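PDB 5I3S: inositol monophosphatase family protein from Staphylococcus aureus, which probably hydrolyses phosphate monoesters such as inositol monophosphates, releasing inorganic phosphate. Local coordinates for residues Phe6-Ile11 / Leu123-Val128; Ile16-Leu21 / Thr39-Ala44; Glu130-Tyr133 / Pro138-Pro141; Gly165-Glu170 / Glu256-Ala261. All coordinates share one frame; numbering follows the deposited sequence.

Contact 1 of 4, residues Phe6-Ile11 / Leu123-Val128; sequences FAQGLI and LYHAKV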
loop_
_atom_site.group_PDB
_atom_site.type_symbol
_atom_site.label_atom_id
_atom_site.label_comp_id
_atom_site.label_asym_id
_atom_site.label_seq_id
_atom_site.Cartn_x
_atom_site.Cartn_y
_atom_site.Cartn_z
ATOM N N PHE A 6 18.883 20.060 14.812
ATOM C CA PHE A 6 17.760 21.034 14.731
ATOM C C PHE A 6 16.651 20.546 13.762
ATOM O O PHE A 6 15.466 20.661 14.062
ATOM C CB PHE A 6 18.306 22.423 14.336
ATOM C CG PHE A 6 17.254 23.445 13.958
ATOM C CD1 PHE A 6 16.498 24.090 14.923
ATOM C CD2 PHE A 6 17.052 23.790 12.657
ATOM C CE1 PHE A 6 15.541 25.048 14.575
ATOM C CE2 PHE A 6 16.081 24.720 12.299
ATOM C CZ PHE A 6 15.328 25.356 13.263
ATOM N N ALA A 7 17.035 19.975 12.622
ATOM C CA ALA A 7 16.038 19.546 11.646
ATOM C C ALA A 7 15.241 18.368 12.181
ATOM O O ALA A 7 14.039 18.340 12.100
ATOM C CB ALA A 7 16.695 19.202 10.322
ATOM N N GLN A 8 15.963 17.412 12.750
ATOM C CA GLN A 8 15.416 16.205 13.336
ATOM C C GLN A 8 14.345 16.496 14.378
ATOM O O GLN A 8 13.254 15.964 14.298
ATOM C CB GLN A 8 16.563 15.383 13.907
ATOM C CG GLN A 8 16.230 14.010 14.410
ATOM C CD GLN A 8 17.398 13.069 14.295
ATOM O OE1 GLN A 8 17.999 12.932 13.236
ATOM N NE2 GLN A 8 17.739 12.423 15.389
ATOM N N GLY A 9 14.633 17.364 15.317
ATOM C CA GLY A 9 13.690 17.698 16.374
ATOM C C GLY A 9 12.503 18.460 15.855
ATOM O O GLY A 9 11.344 18.131 16.163
ATOM N N LEU A 10 12.792 19.455 15.022
ATOM C CA LEU A 10 11.762 20.223 14.317
ATOM C C LEU A 10 10.745 19.330 13.598
ATOM O O LEU A 10 9.546 19.522 13.720
ATOM C CB LEU A 10 12.422 21.151 13.292
ATOM C CG LEU A 10 11.478 21.962 12.403
ATOM C CD1 LEU A 10 10.588 22.841 13.270
ATOM C CD2 LEU A 10 12.261 22.815 11.438
ATOM N N ILE A 11 11.202 18.350 12.836
ATOM C CA ILE A 11 10.231 17.552 12.066
ATOM C C ILE A 11 9.351 16.709 13.015
ATOM O O ILE A 11 8.142 16.611 12.812
ATOM C CB ILE A 11 10.905 16.750 10.930
ATOM C CG1 ILE A 11 9.875 16.286 9.908
ATOM C CG2 ILE A 11 11.752 15.612 11.465
ATOM C CD1 ILE A 11 10.506 15.602 8.703
ATOM N N LEU A 123 10.683 7.976 11.980
ATOM C CA LEU A 123 11.404 8.998 11.270
ATOM C C LEU A 123 12.464 8.292 10.503
ATOM O O LEU A 123 13.315 7.647 11.107
ATOM C CB LEU A 123 12.060 9.942 12.248
ATOM C CG LEU A 123 12.996 11.002 11.642
ATOM C CD1 LEU A 123 12.213 11.991 10.815
ATOM C CD2 LEU A 123 13.724 11.714 12.743
ATOM N N TYR A 124 12.415 8.395 9.169
ATOM C CA TYR A 124 13.544 7.960 8.351
ATOM C C TYR A 124 14.449 9.173 8.136
ATOM O O TYR A 124 13.977 10.274 7.894
ATOM C CB TYR A 124 13.079 7.327 7.033
ATOM C CG TYR A 124 12.033 6.183 7.235
ATOM C CD1 TYR A 124 12.435 4.855 7.345
ATOM C CD2 TYR A 124 10.671 6.463 7.280
ATOM C CE1 TYR A 124 11.508 3.826 7.547
ATOM C CE2 TYR A 124 9.736 5.463 7.458
ATOM C CZ TYR A 124 10.143 4.152 7.590
ATOM O OH TYR A 124 9.219 3.178 7.785
ATOM N N HIS A 125 15.749 8.960 8.197
ATOM C CA HIS A 125 16.699 10.050 8.173
ATOM C C HIS A 125 18.128 9.595 7.824
ATOM O O HIS A 125 18.494 8.412 7.955
ATOM C CB HIS A 125 16.646 10.863 9.496
ATOM C CG HIS A 125 17.032 10.072 10.699
ATOM N ND1 HIS A 125 18.181 10.319 11.421
ATOM C CD2 HIS A 125 16.424 9.021 11.302
ATOM C CE1 HIS A 125 18.267 9.439 12.411
ATOM N NE2 HIS A 125 17.209 8.652 12.364
ATOM N N ALA A 126 18.905 10.567 7.346
ATOM C CA ALA A 126 20.213 10.331 6.710
ATOM C C ALA A 126 20.915 11.667 6.559
ATOM O O ALA A 126 20.290 12.658 6.161
ATOM C CB ALA A 126 20.025 9.701 5.351
ATOM N N LYS A 127 22.170 11.735 6.948
ATOM C CA LYS A 127 22.987 12.901 6.625
ATOM C C LYS A 127 23.843 12.394 5.524
ATOM O O LYS A 127 24.304 11.267 5.624
ATOM C CB LYS A 127 23.802 13.373 7.836
ATOM C CG LYS A 127 24.861 14.422 7.520
ATOM C CD LYS A 127 25.477 15.035 8.775
ATOM C CE LYS A 127 26.859 15.680 8.536
ATOM N NZ LYS A 127 27.140 16.198 7.161
ATOM N N VAL A 128 24.015 13.163 4.447
ATOM C CA VAL A 128 24.857 12.694 3.313
ATOM C C VAL A 128 26.221 12.205 3.861
ATOM O O VAL A 128 26.837 12.888 4.677
ATOM C CB VAL A 128 25.021 13.752 2.170
ATOM C CG1 VAL A 128 25.876 14.906 2.636
ATOM C CG2 VAL A 128 25.674 13.136 0.935
#
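Gln8 and Ile11, one helical turn apart, face Leu123 and His125 where the helix segment 6-11 runs nearly antiparallel to strand 123-127, at 165° and with the axes 10.6 Å apart at their closest. Leu123 is the apolar centre and uses both its methyls: CD1 meets Ile11 CG2 at 3.7 Å, while CD2 lies 3.8 Å from CG of Gln8. Leucine suits this buried place, because its forked end lets one side chain bridge Gln8 and Ile11; Ile11 also reaches Phe114 of strand 109-117. Gln8 sends CG anti to its own nitrogen (chi1 -173°), and its extended chain carries the amide beyond Leu123 to the imidazole of His125. Amide and ring planes stand 72° apart, and Gln8 OE1 comes within 3.2 Å of His125 ND1, yet the angle is too poor for a hydrogen bond. ND1 is instead hydrogen-bonded to the hydroxyl of Tyr4, and NE2 to the carbonyl oxygen of Gly135, so two bonds fix the rotation of the ring. A histidine fits here because both its nitrogens can be satisfied inside a buried interface, and the glutamine at the partly exposed margin pairs an aliphatic stem with a polar end. The arrangement is a helix-on-sheet layer of the layered alpha-beta-alpha-beta-alpha sugar phosphatase fold, with the N-terminal helix lying against the large mixed sheet.

Contact 2 of 4, residues Ile16-Leu21 / Thr39-Ala44; sequences IRIKQL and TNVDKA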
loop_
_atom_site.group_PDB
_atom_site.type_symbol
_atom_site.label_atom_id
_atom_site.label_comp_id
_atom_site.label_asym_id
_atom_site.label_seq_id
_atom_site.Cartn_x
_atom_site.Cartn_y
_atom_site.Cartn_z
ATOM N N ILE A 16 4.016 16.073 16.173
ATOM C CA ILE A 16 3.170 16.228 17.357
ATOM C C ILE A 16 2.059 17.262 17.166
ATOM O O ILE A 16 0.922 17.038 17.573
ATOM C CB ILE A 16 4.025 16.481 18.616
ATOM C CG1 ILE A 16 4.726 15.172 18.977
ATOM C CG2 ILE A 16 3.195 16.977 19.794
ATOM C CD1 ILE A 16 5.686 15.246 20.135
ATOM N N ARG A 17 2.383 18.372 16.526
ATOM C CA ARG A 17 1.359 19.372 16.209
ATOM C C ARG A 17 0.346 18.933 15.167
ATOM O O ARG A 17 -0.800 19.377 15.248
ATOM C CB ARG A 17 1.995 20.683 15.799
ATOM C CG ARG A 17 2.759 21.287 16.954
ATOM C CD ARG A 17 3.707 22.367 16.476
ATOM N NE ARG A 17 3.005 23.595 16.080
ATOM C CZ ARG A 17 3.123 24.794 16.672
ATOM N NH1 ARG A 17 3.914 24.995 17.729
ATOM N NH2 ARG A 17 2.429 25.813 16.197
ATOM N N ILE A 18 0.751 18.088 14.207
ATOM C CA ILE A 18 -0.225 17.467 13.297
ATOM C C ILE A 18 -1.245 16.588 14.056
ATOM O O ILE A 18 -2.438 16.754 13.861
ATOM C CB ILE A 18 0.416 16.654 12.126
ATOM C CG1 ILE A 18 1.040 17.614 11.131
ATOM C CG2 ILE A 18 -0.621 15.792 11.408
ATOM C CD1 ILE A 18 1.621 16.968 9.892
ATOM N N LYS A 19 -0.774 15.708 14.938
ATOM C CA LYS A 19 -1.706 14.860 15.749
ATOM C C LYS A 19 -2.633 15.693 16.674
ATOM O O LYS A 19 -3.799 15.371 16.837
ATOM C CB LYS A 19 -0.963 13.769 16.552
ATOM C CG LYS A 19 0.055 12.990 15.722
ATOM C CD LYS A 19 0.112 11.487 15.987
ATOM C CE LYS A 19 0.514 11.109 17.408
ATOM N NZ LYS A 19 1.616 11.927 17.985
ATOM N N GLN A 20 -2.112 16.763 17.255
ATOM C CA GLN A 20 -2.933 17.690 18.040
ATOM C C GLN A 20 -4.059 18.329 17.226
ATOM O O GLN A 20 -5.191 18.418 17.724
ATOM C CB GLN A 20 -2.081 18.800 18.667
ATOM C CG GLN A 20 -1.407 18.356 19.941
ATOM C CD GLN A 20 -0.307 19.297 20.398
ATOM O OE1 GLN A 20 -0.150 20.420 19.903
ATOM N NE2 GLN A 20 0.470 18.832 21.347
ATOM N N LEU A 21 -3.746 18.771 16.004
ATOM C CA LEU A 21 -4.769 19.331 15.138
ATOM C C LEU A 21 -5.825 18.289 14.747
ATOM O O LEU A 21 -7.032 18.595 14.758
ATOM C CB LEU A 21 -4.170 20.082 13.936
ATOM C CG LEU A 21 -3.516 21.425 14.346
ATOM C CD1 LEU A 21 -2.588 21.983 13.282
ATOM C CD2 LEU A 21 -4.533 22.498 14.717
ATOM N N THR A 39 -6.069 20.994 4.205
ATOM C CA THR A 39 -5.612 22.338 3.846
ATOM C C THR A 39 -5.169 23.086 5.094
ATOM O O THR A 39 -4.069 23.630 5.117
ATOM C CB THR A 39 -6.709 23.176 3.168
ATOM O OG1 THR A 39 -7.470 22.334 2.307
ATOM C CG2 THR A 39 -6.093 24.315 2.345
ATOM N N ASN A 40 -6.004 23.062 6.140
ATOM C CA ASN A 40 -5.700 23.803 7.368
ATOM C C ASN A 40 -4.455 23.272 8.079
ATOM O O ASN A 40 -3.573 24.075 8.431
ATOM C CB ASN A 40 -6.911 23.884 8.313
ATOM C CG ASN A 40 -7.865 25.036 7.960
ATOM O OD1 ASN A 40 -7.913 25.512 6.817
ATOM N ND2 ASN A 40 -8.643 25.480 8.955
ATOM N N VAL A 41 -4.378 21.947 8.260
ATOM C CA VAL A 41 -3.159 21.304 8.850
ATOM C C VAL A 41 -1.903 21.496 7.988
ATOM O O VAL A 41 -0.805 21.692 8.535
ATOM C CB VAL A 41 -3.380 19.811 9.198
ATOM C CG1 VAL A 41 -2.093 19.126 9.683
ATOM C CG2 VAL A 41 -4.407 19.698 10.290
ATOM N N ASP A 42 -2.073 21.499 6.670
ATOM C CA ASP A 42 -0.983 21.704 5.729
ATOM C C ASP A 42 -0.350 23.103 5.944
ATOM O O ASP A 42 0.892 23.244 6.070
ATOM C CB ASP A 42 -1.478 21.516 4.255
ATOM C CG ASP A 42 -0.585 20.602 3.433
ATOM O OD1 ASP A 42 0.624 20.812 3.438
ATOM O OD2 ASP A 42 -1.069 19.678 2.755
ATOM N N LYS A 43 -1.194 24.131 5.991
ATOM C CA LYS A 43 -0.749 25.525 6.246
ATOM C C LYS A 43 -0.138 25.637 7.640
ATOM O O LYS A 43 0.949 26.180 7.782
ATOM C CB LYS A 43 -1.901 26.558 6.077
ATOM N N ALA A 44 -0.816 25.091 8.653
ATOM C CA ALA A 44 -0.317 25.159 10.029
ATOM C C ALA A 44 1.098 24.590 10.105
ATOM O O ALA A 44 2.026 25.246 10.634
ATOM C CB ALA A 44 -1.222 24.405 10.992
#
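Val41 sits between Ile18 and Leu21 and divides its two methyls between them. CG1 meets CG1 of Ile18 at 3.8 Å, the two side chains crossing at about a right angle, and CG2 lies 3.7 Å from CB of Leu21, a chain that slides past it in the opposite direction. The valine torsion explains this division: with CG1 anti to the backbone nitrogen (chi1 175°), CG2 is anti to the carbonyl carbon, and the methyls spread to two residues nearly one turn apart on the other helix. The end of Leu21 turns back along its helix, where CD1 touches CB of Ala44 at 3.6 Å. In each helix the two contacting residues are three apart, one buried and one at the border of the contact. The small alanine lets the leucine end come close to the helix surface, whereas the beta-branched valine and isoleucine, with little torsional freedom inside a helix, hold their methyls firmly.

Behind this first shell, Ile85 of strand 85-86 packs on both Ile18 and Val41, and Thr45 also touches Ile18. The helix segments 16-21 and 39-44 run roughly antiparallel, 151° between their directions, with axes 10.3 Å apart and the CA atoms of Ile18 and Val41 only 6.6 Å apart. Asp42 points away from this seam, and its OD1 lies close to the carboxylates of Glu65 and Glu66, a gathering of like charges. With no hydrogen bond or salt bridge between the two segments, the pairing of the helices here rests on van der Waals contact and on the exclusion of water from aliphatic groups.

Contact 3 of 4, residues Glu130-Tyr133 / Pro138-Pro141; sequences EGAY and PLKP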
loop_
_atom_site.group_PDB
_atom_site.type_symbol
_atom_site.label_atom_id
_atom_site.label_comp_id
_atom_site.label_asym_id
_atom_site.label_seq_id
_atom_site.Cartn_x
_atom_site.Cartn_y
_atom_site.Cartn_z
ATOM N N GLU A 130 26.841 9.673 6.003
ATOM C CA GLU A 130 26.788 9.036 7.339
ATOM C C GLU A 130 25.785 7.898 7.535
ATOM O O GLU A 130 25.550 7.492 8.684
ATOM C CB GLU A 130 26.536 10.078 8.414
ATOM C CG GLU A 130 27.380 11.322 8.262
ATOM C CD GLU A 130 27.971 11.800 9.558
ATOM O OE1 GLU A 130 27.441 11.458 10.647
ATOM O OE2 GLU A 130 28.970 12.538 9.479
ATOM N N GLY A 131 25.223 7.369 6.447
ATOM C CA GLY A 131 24.241 6.267 6.532
ATOM C C GLY A 131 22.819 6.747 6.777
ATOM O O GLY A 131 22.575 7.898 7.146
ATOM N N ALA A 132 21.902 5.814 6.602
ATOM C CA ALA A 132 20.488 6.048 6.661
ATOM C C ALA A 132 19.901 5.228 7.783
ATOM O O ALA A 132 20.322 4.095 8.037
ATOM C CB ALA A 132 19.827 5.645 5.335
ATOM N N TYR A 133 18.861 5.799 8.400
ATOM C CA TYR A 133 18.285 5.297 9.620
ATOM C C TYR A 133 16.773 5.239 9.560
ATOM O O TYR A 133 16.157 6.146 8.978
ATOM C CB TYR A 133 18.738 6.205 10.791
ATOM C CG TYR A 133 20.188 5.998 11.115
ATOM C CD1 TYR A 133 20.584 5.002 12.037
ATOM C CD2 TYR A 133 21.186 6.737 10.469
ATOM C CE1 TYR A 133 21.924 4.779 12.330
ATOM C CE2 TYR A 133 22.520 6.528 10.755
ATOM C CZ TYR A 133 22.885 5.550 11.691
ATOM O OH TYR A 133 24.201 5.319 11.968
ATOM N N PRO A 138 20.128 1.374 11.832
ATOM C CA PRO A 138 20.686 1.709 10.537
ATOM C C PRO A 138 20.029 0.828 9.475
ATOM O O PRO A 138 19.688 -0.290 9.769
ATOM C CB PRO A 138 22.199 1.418 10.716
ATOM C CG PRO A 138 22.282 0.382 11.795
ATOM C CD PRO A 138 21.078 0.617 12.684
ATOM N N LEU A 139 19.813 1.359 8.281
ATOM C CA LEU A 139 19.353 0.567 7.141
ATOM C C LEU A 139 20.557 -0.034 6.445
ATOM O O LEU A 139 21.592 0.606 6.381
ATOM C CB LEU A 139 18.620 1.465 6.162
ATOM C CG LEU A 139 17.364 2.135 6.704
ATOM C CD1 LEU A 139 16.732 2.911 5.578
ATOM C CD2 LEU A 139 16.390 1.084 7.228
ATOM N N LYS A 140 20.402 -1.256 5.947
ATOM C CA LYS A 140 21.412 -1.984 5.159
ATOM C C LYS A 140 21.435 -1.489 3.707
ATOM O O LYS A 140 20.365 -1.141 3.168
ATOM C CB LYS A 140 21.118 -3.498 5.071
ATOM C CG LYS A 140 20.898 -4.249 6.380
ATOM C CD LYS A 140 22.142 -4.285 7.247
ATOM C CE LYS A 140 21.823 -4.049 8.720
ATOM N NZ LYS A 140 22.987 -3.398 9.388
ATOM N N PRO A 141 22.636 -1.520 3.065
ATOM C CA PRO A 141 22.702 -1.356 1.628
ATOM C C PRO A 141 21.778 -2.310 0.911
ATOM O O PRO A 141 21.388 -3.410 1.416
ATOM C CB PRO A 141 24.168 -1.653 1.291
ATOM C CG PRO A 141 24.910 -1.257 2.520
ATOM C CD PRO A 141 23.990 -1.697 3.639
#
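Tyr133 and Pro138 face each other in an antiparallel beta pairing at the outer edge of the large mixed sheet, where strand 132-134 returns through a short hairpin connection into strand 137-138. They form a non-hydrogen-bonded pair, with CA atoms 4.4 Å apart and both side chains on the same face of the sheet. The tyrosine ring leans across the pair and meets the proline obliquely: CD1 lies 3.6 Å from Pro138 CA, and CE1 lies 3.7 Å from Pro138 CB. A first torsion of -72° sets CG beside the tyrosine's own nitrogen, from where CD1 and CE1 come against the proline. Proline suits an outermost strand at a non-hydrogen-bonded position, since its missing N-H costs the pairing nothing there, and its ring offers a rigid apolar surface to the aromatic.

Next to this pair, Ala132 and Leu139 supply the second apolar contact, a looser one, with Ala132 CB 4.1 Å from Leu139 CD1. The small Ala132 is buried, covered also by Ile215 and Glu218 of helix 206-218, while Leu139, on the chain that leaves the sheet, lays its CB and CG near the Ala132 carbonyl oxygen. Gly131, just before, takes a positive phi, which glycine adopts easily, and its N-H is hydrogen-bonded to the carboxylate of Glu218. The two segments are joined by a single hydrogen bond: Leu139 N donates to Ala132 O over 2.8 Å, almost straight at 176°, with the donor tilted 27° from the carbonyl plane.

Contact 4 of 4, residues Gly165-Glu170 / Glu256-Ala261; sequences GEIFKE and EPHHDA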
loop_
_atom_site.group_PDB
_atom_site.type_symbol
_atom_site.label_atom_id
_atom_site.label_comp_id
_atom_site.label_asym_id
_atom_site.label_seq_id
_atom_site.Cartn_x
_atom_site.Cartn_y
_atom_site.Cartn_z
ATOM N N GLY A 165 0.711 4.589 -20.462
ATOM C CA GLY A 165 0.109 3.278 -20.257
ATOM C C GLY A 165 0.859 2.147 -20.914
ATOM O O GLY A 165 1.289 1.221 -20.229
ATOM N N GLU A 166 1.073 2.254 -22.225
ATOM C CA GLU A 166 1.639 1.144 -22.987
ATOM C C GLU A 166 3.059 0.866 -22.553
ATOM O O GLU A 166 3.453 -0.288 -22.372
ATOM C CB GLU A 166 1.595 1.385 -24.513
ATOM C CG GLU A 166 0.336 0.885 -25.212
ATOM C CD GLU A 166 0.115 -0.620 -25.060
ATOM O OE1 GLU A 166 -0.861 -1.021 -24.383
ATOM O OE2 GLU A 166 0.917 -1.404 -25.604
ATOM N N ILE A 167 3.795 1.942 -22.331
ATOM C CA ILE A 167 5.167 1.879 -21.856
ATOM C C ILE A 167 5.266 1.278 -20.464
ATOM O O ILE A 167 6.026 0.332 -20.279
ATOM C CB ILE A 167 5.809 3.269 -21.934
ATOM C CG1 ILE A 167 5.867 3.716 -23.414
ATOM C CG2 ILE A 167 7.186 3.249 -21.326
ATOM C CD1 ILE A 167 6.059 5.207 -23.595
ATOM N N PHE A 168 4.474 1.740 -19.496
ATOM C CA PHE A 168 4.512 1.082 -18.171
ATOM C C PHE A 168 3.948 -0.369 -18.139
ATOM O O PHE A 168 4.298 -1.163 -17.234
ATOM C CB PHE A 168 3.851 1.934 -17.063
ATOM C CG PHE A 168 4.659 3.138 -16.589
ATOM C CD1 PHE A 168 6.001 3.042 -16.265
ATOM C CD2 PHE A 168 4.011 4.356 -16.328
ATOM C CE1 PHE A 168 6.697 4.144 -15.757
ATOM C CE2 PHE A 168 4.706 5.456 -15.833
ATOM C CZ PHE A 168 6.050 5.349 -15.563
ATOM N N LYS A 169 3.115 -0.750 -19.121
ATOM C CA LYS A 169 2.502 -2.099 -19.133
ATOM C C LYS A 169 3.508 -3.224 -19.174
ATOM O O LYS A 169 3.341 -4.208 -18.477
ATOM C CB LYS A 169 1.511 -2.295 -20.288
ATOM C CG LYS A 169 0.044 -2.340 -19.850
ATOM C CD LYS A 169 -0.697 -1.011 -19.966
ATOM C CE LYS A 169 -2.194 -1.198 -20.111
ATOM N NZ LYS A 169 -2.519 -1.462 -21.535
ATOM N N GLU A 170 4.548 -3.079 -19.988
ATOM C CA GLU A 170 5.570 -4.108 -20.132
ATOM C C GLU A 170 6.337 -4.273 -18.815
ATOM O O GLU A 170 6.542 -5.381 -18.346
ATOM C CB GLU A 170 6.485 -3.840 -21.368
ATOM C CG GLU A 170 5.903 -4.345 -22.711
ATOM N N GLU A 256 14.129 2.725 -22.463
ATOM C CA GLU A 256 15.015 3.051 -23.597
ATOM C C GLU A 256 14.374 2.817 -24.964
ATOM O O GLU A 256 14.359 3.716 -25.782
ATOM C CB GLU A 256 16.327 2.250 -23.542
ATOM C CG GLU A 256 17.597 3.064 -23.711
ATOM C CD GLU A 256 17.503 4.009 -24.858
ATOM O OE1 GLU A 256 17.346 3.523 -26.003
ATOM O OE2 GLU A 256 17.536 5.232 -24.589
ATOM N N PRO A 257 13.786 1.627 -25.190
ATOM C CA PRO A 257 13.153 1.419 -26.492
ATOM C C PRO A 257 11.986 2.359 -26.763
ATOM O O PRO A 257 11.472 2.398 -27.875
ATOM C CB PRO A 257 12.672 -0.040 -26.420
ATOM C CG PRO A 257 13.505 -0.667 -25.337
ATOM C CD PRO A 257 13.673 0.430 -24.334
ATOM N N HIS A 258 11.572 3.121 -25.757
ATOM C CA HIS A 258 10.517 4.086 -25.920
ATOM C C HIS A 258 11.029 5.510 -25.636
ATOM O O HIS A 258 10.212 6.396 -25.321
ATOM C CB HIS A 258 9.320 3.662 -25.028
ATOM C CG HIS A 258 8.847 2.251 -25.304
ATOM N ND1 HIS A 258 8.467 1.821 -26.564
ATOM C CD2 HIS A 258 8.744 1.166 -24.497
ATOM C CE1 HIS A 258 8.143 0.542 -26.519
ATOM N NE2 HIS A 258 8.298 0.122 -25.277
ATOM N N HIS A 259 12.341 5.766 -25.817
ATOM C CA HIS A 259 12.905 7.075 -25.378
ATOM C C HIS A 259 12.227 8.280 -26.030
ATOM O O HIS A 259 11.968 9.255 -25.375
ATOM C CB HIS A 259 14.441 7.187 -25.547
ATOM N N ASP A 260 11.976 8.216 -27.327
ATOM C CA ASP A 260 11.440 9.393 -28.083
ATOM C C ASP A 260 10.005 9.768 -27.627
ATOM O O ASP A 260 9.691 10.930 -27.438
ATOM C CB ASP A 260 11.483 9.142 -29.604
ATOM C CG ASP A 260 12.912 9.091 -30.178
ATOM O OD1 ASP A 260 13.145 8.211 -31.028
ATOM O OD2 ASP A 260 13.802 9.908 -29.812
ATOM N N ALA A 261 9.180 8.759 -27.403
ATOM C CA ALA A 261 7.862 8.934 -26.843
ATOM C C ALA A 261 7.933 9.495 -25.414
ATOM O O ALA A 261 7.176 10.419 -25.083
ATOM C CB ALA A 261 7.095 7.617 -26.904
#
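A first torsion of -63° sets CG1 of Ile167 beside its own nitrogen and anti to the carbonyl carbon, and His258, with chi1 -55°, likewise has CG anti to its carbonyl carbon; the two side chains then slide past each other in opposite directions. The isoleucine's long branch does most of the touching. Its CG1 lies 3.8 Å from His258 CB and equally near the ring carbon CG, while CG2 comes to 4.1 Å from CD2. The ring carbons CG and CD2, not the nitrogens, are nearest the isoleucine, and no hydrogen bond joins the segments. The end of the same long branch, CD1, reaches CB of Ala261 at 4.2 Å, a looser contact. Isoleucine suits this buried place because its two unequal branches can follow both the histidine and the small alanine, and Ala261 packs in turn on Ile163.

His258 occupies the N-cap position of helix 259-270, so the contact falls just where that helix begins, after the short 3-10 turn at Glu256 and Pro257. Elsewhere on helix 164-174, Lys169 NZ forms a salt bridge to Glu166 OE1, with a weak hydrogen bond of 3.3 Å, and Lys169 also packs on Leu159 of the second subunit. Far from the large sheet, this is plain helix-to-helix packing in the outer layer of the C-terminal half of the layered alpha-beta-alpha-beta-alpha sugar phosphatase fold, joining the chain's last helix to helix 164-174.

How the contacts relate
Contacts 1 and 2 share helix 2-24: its earlier part lies on the large sheet, its later part on helix 37-56. Contact 1 is the most buried of the four and includes His125, whose nitrogens find partners inside the protein; contact 2, partly buried, is wholly aliphatic. Contact 3 belongs to the same sheet as contact 1, and the two touch, His125 O lying 2.7 Å from Tyr133 N in a probable hydrogen bond; contact 3 alone has a hydrogen bond between its segments. Contact 4 stands apart, its centre about 37 Å from that of contact 1 and across the chain's centre, and its packing is partly buried and near the second subunit.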